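Local coordinates for protein 5-oxoprolinase subunit C (Escherichia coli, PDB 5DUD) that catalyses, as one subunit of an ATP-hydrolysing 5-oxoprolinase, the cleavage of 5-oxoproline to L-glutamate at the expense of ATP, at residues Y10-R18 and A48-T56; M34-L42 and Q295-A303. All coordinates share one frame; numbering follows the deposited sequence.

Contact 1: Y10-R18 and A48-T56; sequences YTTVQDGGR and ANAPALEIT
Thr-12 and Gln-14 pair with Glu-54 and Ala-52 as the two hydrogen-bonded pairs of an antiparallel ladder, the strand segments 12-14 and 52-56 running at 129° to each other. Each pair exchanges two backbone bonds; those of the first measure 3.1 Å from Thr-12 N to Glu-54 O and 2.7 Å from Glu-54 N to Thr-12 O. Between them sits the non-hydrogen-bonded pair Val-13 and Leu-53. Beyond the ladder the pairing fades into a weak bond from Gly-16 N to Asn-49 O. At the other end Thr-56 OG1 donates to Tyr-10 O at 3.0 Å, in the carbonyl plane and on a lone pair. A water also donates to Tyr-10 O, 2.7 Å away, and to Glu-54 OE1. Glu-54 lies alongside Thr-12, its CB 3.6 Å from Gln-14 CG. CG anti to the backbone N (chi1 175°) and an extended chain carry its buried carboxylate out to that water; OE1 also forms a salt bridge with Arg-206, and OE2 is hydrogen-bonded with Tyr-112 OH and Leu-32 N. On the reverse face Val-13 CG2 meets Leu-53 CD2 at 3.9 Å, and both residues touch Leu-150 of strand 149-150. Strand 52-56 separates strand 12-14 from strand 110-115 in an antiparallel sheet; on its other side segment 10-18 makes backbone hydrogen bonds with Leu-144 and Thr-130, while Ala-52 packs against helix 34-44.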
ATOM      1  N   TYR A  10       2.512  17.333   6.866  1.00 37.14           N
ATOM      2  CA  TYR A  10       2.418  15.875   6.723  1.00 36.06           C
ATOM      3  C   TYR A  10       3.798  15.267   6.994  1.00 38.72           C
ATOM      4  O   TYR A  10       4.506  14.863   6.067  1.00 37.72           O
ATOM      5  CB  TYR A  10       1.882  15.522   5.308  1.00 36.94           C
ATOM      6  CG  TYR A  10       0.772  14.499   5.287  1.00 38.73           C
ATOM      7  CD1 TYR A  10      -0.547  14.871   5.517  1.00 41.44           C
ATOM      8  CD2 TYR A  10       1.019  13.181   4.922  1.00 38.87           C
ATOM      9  CE1 TYR A  10      -1.585  13.945   5.441  1.00 42.47           C
ATOM     10  CE2 TYR A  10      -0.008  12.246   4.842  1.00 39.80           C
ATOM     11  CZ  TYR A  10      -1.311  12.630   5.106  1.00 48.26           C
ATOM     12  OH  TYR A  10      -2.321  11.700   5.016  1.00 49.59           O
ATOM     13  N   THR A  11       4.192  15.234   8.278  1.00 34.95           N
ATOM     14  CA  THR A  11       5.486  14.685   8.700  1.00 34.24           C
ATOM     15  C   THR A  11       5.249  13.364   9.432  1.00 37.16           C
ATOM     16  O   THR A  11       4.401  13.311  10.321  1.00 37.16           O
ATOM     17  CB  THR A  11       6.238  15.701   9.566  1.00 43.46           C
ATOM     18  OG1 THR A  11       6.238  16.956   8.886  1.00 44.13           O
ATOM     19  CG2 THR A  11       7.680  15.283   9.847  1.00 41.83           C
ATOM     20  N   THR A  12       5.996  12.296   9.054  1.00 32.69           N
ATOM     21  CA  THR A  12       5.873  10.950   9.634  1.00 32.17           C
ATOM     22  C   THR A  12       7.215  10.228   9.696  1.00 35.17           C
ATOM     23  O   THR A  12       8.133  10.575   8.957  1.00 34.27           O
ATOM     24  CB  THR A  12       4.903  10.082   8.795  1.00 38.47           C
ATOM     25  OG1 THR A  12       5.387   9.973   7.449  1.00 37.26           O
ATOM     26  CG2 THR A  12       3.494  10.601   8.813  1.00 36.32           C
ATOM     27  N   VAL A  13       7.298   9.175  10.533  1.00 31.69           N
ATOM     28  CA  VAL A  13       8.485   8.314  10.649  1.00 31.38           C
ATOM     29  C   VAL A  13       8.359   7.220   9.585  1.00 33.89           C
ATOM     30  O   VAL A  13       7.424   6.419   9.661  1.00 33.35           O
ATOM     31  CB  VAL A  13       8.633   7.702  12.067  1.00 36.15           C
ATOM     32  CG1 VAL A  13       9.965   6.967  12.211  1.00 36.25           C
ATOM     33  CG2 VAL A  13       8.480   8.765  13.155  1.00 36.64           C
ATOM     34  N   GLN A  14       9.265   7.189   8.596  1.00 29.48           N
ATOM     35  CA  GLN A  14       9.207   6.212   7.515  1.00 28.68           C
ATOM     36  C   GLN A  14      10.458   5.344   7.487  1.00 33.03           C
ATOM     37  O   GLN A  14      11.545   5.789   7.842  1.00 33.05           O
ATOM     38  CB  GLN A  14       9.005   6.919   6.165  1.00 29.29           C
ATOM     39  CG  GLN A  14       7.650   7.624   6.031  1.00 38.80           C
ATOM     40  CD  GLN A  14       6.458   6.688   6.071  1.00 51.24           C
ATOM     41  OE1 GLN A  14       6.555   5.489   5.793  1.00 45.43           O
ATOM     42  NE2 GLN A  14       5.290   7.219   6.402  1.00 41.53           N
ATOM     43  N   ASP A  15      10.258   4.080   7.083  1.00 29.65           N
ATOM     44  CA  ASP A  15      11.251   3.002   7.021  1.00 29.78           C
ATOM     45  C   ASP A  15      11.339   2.413   5.586  1.00 33.24           C
ATOM     46  O   ASP A  15      10.791   2.991   4.648  1.00 31.96           O
ATOM     47  CB  ASP A  15      10.784   1.907   8.014  1.00 32.15           C
ATOM     48  CG  ASP A  15      11.889   1.183   8.741  1.00 43.06           C
ATOM     49  OD1 ASP A  15      12.516   1.798   9.621  1.00 44.55           O
ATOM     50  OD2 ASP A  15      12.108  -0.012   8.452  1.00 48.82           O
ATOM     51  N   GLY A  16      12.027   1.274   5.436  1.00 30.42           N
ATOM     52  CA  GLY A  16      12.066   0.506   4.192  1.00 30.01           C
ATOM     53  C   GLY A  16      10.705  -0.009   3.756  1.00 33.78           C
ATOM     54  O   GLY A  16      10.394   0.012   2.563  1.00 32.82           O
ATOM     55  N   GLY A  17       9.903  -0.476   4.716  1.00 30.84           N
ATOM     56  CA  GLY A  17       8.556  -0.966   4.451  1.00 30.62           C
ATOM     57  C   GLY A  17       8.154  -2.168   5.280  1.00 35.25           C
ATOM     58  O   GLY A  17       8.990  -2.992   5.660  1.00 35.69           O
ATOM     59  N   ARG A  18       6.850  -2.271   5.548  1.00 31.41           N
ATOM     60  CA  ARG A  18       6.241  -3.363   6.304  1.00 31.76           C
ATOM     61  C   ARG A  18       5.891  -4.500   5.320  1.00 35.67           C
ATOM     62  O   ARG A  18       4.741  -4.646   4.922  1.00 35.22           O
ATOM     63  CB  ARG A  18       5.011  -2.816   7.053  1.00 31.42           C
ATOM     64  CG  ARG A  18       4.416  -3.776   8.066  1.00 40.17           C
ATOM     65  CD  ARG A  18       3.404  -3.137   9.002  1.00 46.10           C
ATOM     66  NE  ARG A  18       4.037  -2.232   9.969  1.00 50.08           N
ATOM     67  CZ  ARG A  18       4.141  -0.905   9.865  1.00 60.07           C
ATOM     68  NH1 ARG A  18       3.643  -0.267   8.805  1.00 45.75           N
ATOM     69  NH2 ARG A  18       4.746  -0.203  10.815  1.00 44.95           N
ATOM     70  N   ALA A  48      20.427   1.019   5.299  1.00 36.76           N
ATOM     71  CA  ALA A  48      19.713   1.811   4.281  1.00 35.26           C
ATOM     72  C   ALA A  48      18.184   1.938   4.532  1.00 37.62           C
ATOM     73  O   ALA A  48      17.614   2.990   4.263  1.00 36.51           O
ATOM     74  CB  ALA A  48      19.958   1.213   2.907  1.00 35.86           C
ATOM     75  N   ASN A  49      17.553   0.900   5.102  1.00 33.98           N
ATOM     76  CA  ASN A  49      16.119   0.887   5.429  1.00 33.05           C
ATOM     77  C   ASN A  49      15.826   1.322   6.889  1.00 36.38           C
ATOM     78  O   ASN A  49      14.715   1.112   7.380  1.00 35.74           O
ATOM     79  CB  ASN A  49      15.592  -0.529   5.188  1.00 34.09           C
ATOM     80  CG  ASN A  49      15.630  -0.913   3.723  1.00 57.09           C
ATOM     81  OD1 ASN A  49      14.938  -0.311   2.897  1.00 50.42           O
ATOM     82  ND2 ASN A  49      16.499  -1.844   3.346  1.00 50.05           N
ATOM     83  N   ALA A  50      16.779   1.972   7.572  1.00 32.86           N
ATOM     84  CA  ALA A  50      16.573   2.393   8.962  1.00 32.82           C
ATOM     85  C   ALA A  50      15.483   3.483   9.051  1.00 35.55           C
ATOM     86  O   ALA A  50      15.217   4.160   8.054  1.00 34.52           O
ATOM     87  CB  ALA A  50      17.876   2.896   9.561  1.00 34.34           C
ATOM     88  N   PRO A  51      14.828   3.666  10.217  1.00 31.87           N
ATOM     89  CA  PRO A  51      13.760   4.681  10.298  1.00 30.96           C
ATOM     90  C   PRO A  51      14.271   6.124  10.209  1.00 34.27           C
ATOM     91  O   PRO A  51      15.163   6.511  10.963  1.00 34.15           O
ATOM     92  CB  PRO A  51      13.090   4.417  11.656  1.00 33.35           C
ATOM     93  CG  PRO A  51      13.724   3.206  12.214  1.00 38.65           C
ATOM     94  CD  PRO A  51      14.994   2.948  11.497  1.00 34.33           C
ATOM     95  N   ALA A  52      13.691   6.912   9.281  1.00 30.16           N
ATOM     96  CA  ALA A  52      14.019   8.328   9.070  1.00 29.86           C
ATOM     97  C   ALA A  52      12.733   9.139   8.872  1.00 33.26           C
ATOM     98  O   ALA A  52      11.741   8.599   8.388  1.00 32.74           O
ATOM     99  CB  ALA A  52      14.934   8.481   7.863  1.00 30.26           C
ATOM    100  N   LEU A  53      12.746  10.429   9.236  1.00 29.74           N
ATOM    101  CA  LEU A  53      11.553  11.269   9.121  1.00 29.26           C
ATOM    102  C   LEU A  53      11.243  11.673   7.694  1.00 32.62           C
ATOM    103  O   LEU A  53      12.094  12.270   7.050  1.00 32.11           O
ATOM    104  CB  LEU A  53      11.709  12.567   9.933  1.00 29.87           C
ATOM    105  CG  LEU A  53      11.948  12.432  11.415  1.00 35.26           C
ATOM    106  CD1 LEU A  53      12.165  13.793  12.044  1.00 35.97           C
ATOM    107  CD2 LEU A  53      10.808  11.714  12.074  1.00 37.79           C
ATOM    108  N   GLU A  54      10.009  11.435   7.225  1.00 29.15           N
ATOM    109  CA  GLU A  54       9.550  11.939   5.927  1.00 28.70           C
ATOM    110  C   GLU A  54       8.901  13.286   6.205  1.00 33.25           C
ATOM    111  O   GLU A  54       8.182  13.396   7.195  1.00 33.19           O
ATOM    112  CB  GLU A  54       8.565  10.970   5.250  1.00 29.64           C
ATOM    113  CG  GLU A  54       7.977  11.514   3.956  1.00 39.29           C
ATOM    114  CD  GLU A  54       7.177  10.509   3.155  1.00 56.11           C
ATOM    115  OE1 GLU A  54       5.928  10.543   3.235  1.00 46.19           O
ATOM    116  OE2 GLU A  54       7.797   9.690   2.439  1.00 49.64           O
ATOM    117  N   ILE A  55       9.181  14.316   5.384  1.00 30.11           N
ATOM    118  CA  ILE A  55       8.632  15.670   5.571  1.00 30.47           C
ATOM    119  C   ILE A  55       8.008  16.106   4.264  1.00 34.38           C
ATOM    120  O   ILE A  55       8.672  15.984   3.244  1.00 33.75           O
ATOM    121  CB  ILE A  55       9.740  16.678   6.011  1.00 34.12           C
ATOM    122  CG1 ILE A  55      10.633  16.136   7.160  1.00 34.69           C
ATOM    123  CG2 ILE A  55       9.137  18.025   6.402  1.00 35.65           C
ATOM    124  CD1 ILE A  55      12.054  16.587   7.056  1.00 41.55           C
ATOM    125  N   THR A  56       6.762  16.626   4.278  1.00 31.37           N
ATOM    126  CA  THR A  56       6.079  17.093   3.070  1.00 31.38           C
ATOM    127  C   THR A  56       6.028  18.614   3.099  1.00 36.40           C
ATOM    128  O   THR A  56       5.440  19.184   4.017  1.00 36.49           O
ATOM    129  CB  THR A  56       4.686  16.475   2.963  1.00 38.28           C
ATOM    130  OG1 THR A  56       4.816  15.055   3.069  1.00 37.35           O
ATOM    131  CG2 THR A  56       3.979  16.845   1.652  1.00 36.56           C
TER
HETATM  132  O   HOH W   1       4.630  12.279   5.227  1.00 20.13           O

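Contact 2: M34-L42 and Q295-A303; sequences MPALRIANL and QQRYFEQLA
Arg-38 reaches across to Phe-299 between two nearly parallel helices, whose local axes lie 10.8 Å apart at 15°. Its CB starts 4.0 Å from Phe-299 CE1. CG sits anti to the carbonyl carbon (chi1 -77°) and the next torsion is anti, which sets CD over the middle of the ring, a CH-pi contact with CD 4.0 Å from the centroid; the extension then continues to NE. Beyond NE the guanidinium stands almost upright on the ring, the two planes 85° apart, and meets it with its own edge: NH1 lies 3.7 Å from Phe-299 CE2. The other terminal nitrogen, NH2, makes a weak hydrogen bond to Asn-49 OD1. The aromatic ring thus rests under the aliphatic part of the arginine, while its rim abuts Pro-35, with CB 3.9 Å from Phe-299 CZ. The pair lies where the C-terminal helix 285-302 runs alongside helix 34-44, which itself packs on strands 68-74 and 110-115 of the carboxyltransferase-type domain. Farther along, Ile-39 meets Leu-302 at about a right angle, its CG2 branch 3.9 Å from Leu-302 CD2. CD1 of the same isoleucine comes to the edge of the Tyr-298 ring, in plane, while Leu-302 CD1 lies over one face of that ring, offset toward its rim. Leu-42 extends the apolar seam, placing CD1 3.9 Å from Leu-302 CB.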
ATOM      1  N   MET A  34      12.015   6.342  -1.930  1.00 21.42           N
ATOM      2  CA  MET A  34      12.874   5.346  -1.279  1.00 21.35           C
ATOM      3  C   MET A  34      14.361   5.675  -1.465  1.00 25.44           C
ATOM      4  O   MET A  34      15.083   5.595  -0.477  1.00 25.49           O
ATOM      5  CB  MET A  34      12.579   3.912  -1.774  1.00 23.60           C
ATOM      6  CG  MET A  34      11.473   3.190  -1.013  1.00 27.16           C
ATOM      7  SD  MET A  34      11.690   3.067   0.788  1.00 31.59           S
ATOM      8  CE  MET A  34      13.359   2.552   0.867  1.00 28.62           C
ATOM      9  N   PRO A  35      14.830   6.089  -2.668  1.00 21.82           N
ATOM     10  CA  PRO A  35      16.252   6.445  -2.839  1.00 21.94           C
ATOM     11  C   PRO A  35      16.724   7.609  -1.961  1.00 25.57           C
ATOM     12  O   PRO A  35      17.892   7.623  -1.589  1.00 25.58           O
ATOM     13  CB  PRO A  35      16.336   6.831  -4.321  1.00 23.77           C
ATOM     14  CG  PRO A  35      15.215   6.115  -4.961  1.00 27.86           C
ATOM     15  CD  PRO A  35      14.114   6.193  -3.952  1.00 23.12           C
ATOM     16  N   ALA A  36      15.836   8.569  -1.617  1.00 21.95           N
ATOM     17  CA  ALA A  36      16.207   9.703  -0.759  1.00 22.10           C
ATOM     18  C   ALA A  36      16.481   9.253   0.688  1.00 26.62           C
ATOM     19  O   ALA A  36      17.520   9.611   1.238  1.00 26.99           O
ATOM     20  CB  ALA A  36      15.129  10.767  -0.774  1.00 22.66           C
ATOM     21  N   LEU A  37      15.576   8.463   1.291  1.00 22.87           N
ATOM     22  CA  LEU A  37      15.732   7.921   2.649  1.00 23.07           C
ATOM     23  C   LEU A  37      16.958   6.983   2.754  1.00 27.47           C
ATOM     24  O   LEU A  37      17.676   7.021   3.760  1.00 27.67           O
ATOM     25  CB  LEU A  37      14.442   7.160   3.032  1.00 22.85           C
ATOM     26  CG  LEU A  37      14.427   6.473   4.400  1.00 27.95           C
ATOM     27  CD1 LEU A  37      13.121   6.700   5.124  1.00 28.10           C
ATOM     28  CD2 LEU A  37      14.650   4.968   4.275  1.00 30.55           C
ATOM     29  N   ARG A  38      17.181   6.136   1.725  1.00 24.09           N
ATOM     30  CA  ARG A  38      18.305   5.189   1.708  1.00 24.60           C
ATOM     31  C   ARG A  38      19.644   5.915   1.727  1.00 29.30           C
ATOM     32  O   ARG A  38      20.494   5.554   2.533  1.00 29.68           O
ATOM     33  CB  ARG A  38      18.233   4.222   0.511  1.00 24.51           C
ATOM     34  CG  ARG A  38      17.199   3.123   0.727  1.00 33.29           C
ATOM     35  CD  ARG A  38      17.069   2.164  -0.428  1.00 42.52           C
ATOM     36  NE  ARG A  38      16.111   1.104  -0.113  1.00 51.83           N
ATOM     37  CZ  ARG A  38      15.688   0.168  -0.959  1.00 66.46           C
ATOM     38  NH1 ARG A  38      16.145   0.140  -2.210  1.00 56.18           N
ATOM     39  NH2 ARG A  38      14.812  -0.745  -0.568  1.00 52.16           N
ATOM     40  N   ILE A  39      19.814   6.965   0.905  1.00 25.80           N
ATOM     41  CA  ILE A  39      21.054   7.758   0.859  1.00 26.40           C
ATOM     42  C   ILE A  39      21.300   8.446   2.213  1.00 30.95           C
ATOM     43  O   ILE A  39      22.432   8.441   2.693  1.00 31.29           O
ATOM     44  CB  ILE A  39      21.010   8.793  -0.302  1.00 29.39           C
ATOM     45  CG1 ILE A  39      21.061   8.085  -1.676  1.00 29.59           C
ATOM     46  CG2 ILE A  39      22.149   9.816  -0.196  1.00 31.13           C
ATOM     47  CD1 ILE A  39      20.527   8.919  -2.850  1.00 35.40           C
ATOM     48  N   ALA A  40      20.240   9.023   2.820  1.00 27.33           N
ATOM     49  CA  ALA A  40      20.325   9.697   4.119  1.00 27.71           C
ATOM     50  C   ALA A  40      20.816   8.740   5.202  1.00 32.34           C
ATOM     51  O   ALA A  40      21.750   9.076   5.928  1.00 32.64           O
ATOM     52  CB  ALA A  40      18.972  10.274   4.512  1.00 27.93           C
ATOM     53  N   ASN A  41      20.198   7.547   5.301  1.00 28.91           N
ATOM     54  CA  ASN A  41      20.605   6.547   6.296  1.00 29.55           C
ATOM     55  C   ASN A  41      22.016   6.029   5.991  1.00 34.89           C
ATOM     56  O   ASN A  41      22.782   5.766   6.918  1.00 35.65           O
ATOM     57  CB  ASN A  41      19.600   5.383   6.380  1.00 29.02           C
ATOM     58  CG  ASN A  41      18.273   5.759   7.000  1.00 44.52           C
ATOM     59  OD1 ASN A  41      18.215   6.398   8.055  1.00 37.37           O
ATOM     60  ND2 ASN A  41      17.172   5.305   6.412  1.00 34.33           N
ATOM     61  N   LEU A  42      22.366   5.913   4.700  1.00 31.49           N
ATOM     62  CA  LEU A  42      23.707   5.486   4.305  1.00 32.35           C
ATOM     63  C   LEU A  42      24.748   6.511   4.773  1.00 37.51           C
ATOM     64  O   LEU A  42      25.737   6.127   5.403  1.00 38.02           O
ATOM     65  CB  LEU A  42      23.804   5.262   2.783  1.00 32.04           C
ATOM     66  CG  LEU A  42      23.252   3.915   2.281  1.00 36.52           C
ATOM     67  CD1 LEU A  42      22.895   3.983   0.810  1.00 36.05           C
ATOM     68  CD2 LEU A  42      24.242   2.780   2.523  1.00 40.10           C
ATOM     69  N   GLN A 295      19.687   1.158 -10.313  1.00 34.88           N
ATOM     70  CA  GLN A 295      19.354   1.845  -9.062  1.00 34.15           C
ATOM     71  C   GLN A 295      19.749   0.982  -7.852  1.00 38.09           C
ATOM     72  O   GLN A 295      20.262   1.520  -6.875  1.00 37.48           O
ATOM     73  CB  GLN A 295      17.868   2.219  -9.005  1.00 34.75           C
ATOM     74  CG  GLN A 295      17.587   3.351  -8.024  1.00 48.41           C
ATOM     75  CD  GLN A 295      16.162   3.834  -8.100  1.00 64.65           C
ATOM     76  OE1 GLN A 295      15.860   4.835  -8.754  1.00 60.29           O
ATOM     77  NE2 GLN A 295      15.256   3.146  -7.422  1.00 54.92           N
ATOM     78  N   GLN A 296      19.584  -0.358  -7.937  1.00 35.14           N
ATOM     79  CA  GLN A 296      20.038  -1.275  -6.873  1.00 35.46           C
ATOM     80  C   GLN A 296      21.575  -1.290  -6.813  1.00 40.35           C
ATOM     81  O   GLN A 296      22.156  -1.343  -5.730  1.00 40.22           O
ATOM     82  CB  GLN A 296      19.500  -2.703  -7.084  1.00 36.93           C
ATOM     83  CG  GLN A 296      18.043  -2.871  -6.661  1.00 51.19           C
ATOM     84  CD  GLN A 296      17.550  -4.293  -6.828  1.00 70.15           C
ATOM     85  OE1 GLN A 296      18.017  -5.049  -7.690  1.00 65.53           O
ATOM     86  NE2 GLN A 296      16.567  -4.687  -6.027  1.00 61.90           N
ATOM     87  N   ARG A 297      22.217  -1.229  -7.992  1.00 37.58           N
ATOM     88  CA  ARG A 297      23.669  -1.174  -8.167  1.00 38.39           C
ATOM     89  C   ARG A 297      24.233   0.170  -7.676  1.00 42.54           C
ATOM     90  O   ARG A 297      25.379   0.228  -7.235  1.00 42.60           O
ATOM     91  CB  ARG A 297      24.026  -1.378  -9.653  1.00 39.18           C
ATOM     92  CG  ARG A 297      23.747  -2.793 -10.175  1.00 49.39           C
ATOM     93  CD  ARG A 297      23.971  -2.911 -11.678  1.00 57.47           C
ATOM     94  NE  ARG A 297      23.962  -4.304 -12.126  1.00 62.57           N
ATOM     95  CZ  ARG A 297      24.317  -4.729 -13.337  1.00 74.18           C
ATOM     96  NH1 ARG A 297      24.718  -3.858 -14.264  1.00 59.96           N
ATOM     97  NH2 ARG A 297      24.263  -6.019 -13.643  1.00 60.53           N
ATOM     98  N   TYR A 298      23.436   1.249  -7.790  1.00 38.98           N
ATOM     99  CA  TYR A 298      23.809   2.595  -7.347  1.00 39.05           C
ATOM    100  C   TYR A 298      23.935   2.666  -5.803  1.00 43.03           C
ATOM    101  O   TYR A 298      24.834   3.348  -5.324  1.00 43.09           O
ATOM    102  CB  TYR A 298      22.790   3.630  -7.883  1.00 39.77           C
ATOM    103  CG  TYR A 298      22.889   5.014  -7.286  1.00 41.86           C
ATOM    104  CD1 TYR A 298      23.851   5.916  -7.727  1.00 44.62           C
ATOM    105  CD2 TYR A 298      21.959   5.460  -6.353  1.00 42.03           C
ATOM    106  CE1 TYR A 298      23.918   7.209  -7.214  1.00 45.75           C
ATOM    107  CE2 TYR A 298      22.018   6.748  -5.831  1.00 42.97           C
ATOM    108  CZ  TYR A 298      23.006   7.617  -6.257  1.00 51.39           C
ATOM    109  OH  TYR A 298      23.063   8.892  -5.755  1.00 52.58           O
ATOM    110  N   PHE A 299      23.087   1.948  -5.033  1.00 39.32           N
ATOM    111  CA  PHE A 299      23.187   1.954  -3.559  1.00 39.33           C
ATOM    112  C   PHE A 299      24.431   1.167  -3.073  1.00 44.39           C
ATOM    113  O   PHE A 299      24.938   1.451  -1.989  1.00 44.39           O
ATOM    114  CB  PHE A 299      21.913   1.395  -2.899  1.00 40.52           C
ATOM    115  CG  PHE A 299      20.646   2.139  -3.264  1.00 41.12           C
ATOM    116  CD1 PHE A 299      20.494   3.483  -2.952  1.00 43.82           C
ATOM    117  CD2 PHE A 299      19.598   1.487  -3.895  1.00 42.76           C
ATOM    118  CE1 PHE A 299      19.331   4.169  -3.305  1.00 43.99           C
ATOM    119  CE2 PHE A 299      18.447   2.180  -4.266  1.00 44.84           C
ATOM    120  CZ  PHE A 299      18.313   3.510  -3.953  1.00 42.65           C
ATOM    121  N   GLU A 300      24.916   0.192  -3.872  1.00 41.65           N
ATOM    122  CA  GLU A 300      26.130  -0.583  -3.587  1.00 42.66           C
ATOM    123  C   GLU A 300      27.372   0.301  -3.801  1.00 47.40           C
ATOM    124  O   GLU A 300      28.374   0.111  -3.111  1.00 48.02           O
ATOM    125  CB  GLU A 300      26.190  -1.863  -4.438  1.00 44.44           C
ATOM    126  CG  GLU A 300      25.115  -2.857  -4.028  1.00 54.00           C
ATOM    127  CD  GLU A 300      25.201  -4.220  -4.684  1.00 74.16           C
ATOM    128  OE1 GLU A 300      25.102  -4.290  -5.929  1.00 67.28           O
ATOM    129  OE2 GLU A 300      25.319  -5.226  -3.946  1.00 69.60           O
ATOM    130  N   GLN A 301      27.298   1.287  -4.726  1.00 43.83           N
ATOM    131  CA  GLN A 301      28.371   2.272  -4.930  1.00 44.52           C
ATOM    132  C   GLN A 301      28.452   3.198  -3.705  1.00 48.91           C
ATOM    133  O   GLN A 301      29.552   3.529  -3.262  1.00 49.38           O
ATOM    134  CB  GLN A 301      28.158   3.101  -6.211  1.00 45.48           C
ATOM    135  CG  GLN A 301      28.500   2.362  -7.504  1.00 60.73           C
ATOM    136  CD  GLN A 301      27.578   2.718  -8.650  1.00 79.62           C
ATOM    137  OE1 GLN A 301      27.017   1.841  -9.314  1.00 75.47           O
ATOM    138  NE2 GLN A 301      27.401   4.008  -8.926  1.00 70.74           N
ATOM    139  N   LEU A 302      27.283   3.604  -3.159  1.00 45.00           N
ATOM    140  CA  LEU A 302      27.203   4.433  -1.945  1.00 44.92           C
ATOM    141  C   LEU A 302      27.698   3.661  -0.713  1.00 50.10           C
ATOM    142  O   LEU A 302      28.254   4.271   0.200  1.00 50.32           O
ATOM    143  CB  LEU A 302      25.766   4.914  -1.683  1.00 43.80           C
ATOM    144  CG  LEU A 302      25.316   6.227  -2.337  1.00 48.03           C
ATOM    145  CD1 LEU A 302      24.127   6.008  -3.263  1.00 47.45           C
ATOM    146  CD2 LEU A 302      24.952   7.265  -1.276  1.00 50.27           C
ATOM    147  N   ALA A 303      27.501   2.324  -0.689  1.00 47.20           N
ATOM    148  CA  ALA A 303      27.936   1.461   0.415  1.00 48.09           C
ATOM    149  C   ALA A 303      29.477   1.323   0.521  1.00 53.84           C
ATOM    150  O   ALA A 303      29.940   0.747   1.504  1.00 54.27           O
ATOM    151  CB  ALA A 303      27.310   0.078   0.278  1.00 48.67           C
TER

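Overall arrangement
From the N terminus the chain passes through strand 12-14, helix 34-44 and strand 52-56 in turn, so contact 1 closes a loop of 29 residues that holds the helix. Contact 2 closes a far longer one, of 252 residues, when helix 285-302 returns to helix 34-44. Their segments alternate along the chain, so the two closures cross. Helix 34-44 is the shared piece: its Asn-41 ND2 probably bonds to Ala-48 O, and Leu-37 CD1 packs against Gln-14 O. Together the contacts join the border of the five-stranded sheet, the helix lying on it and the C-terminal helix; the centres of the two contacts are about 14 Å apart.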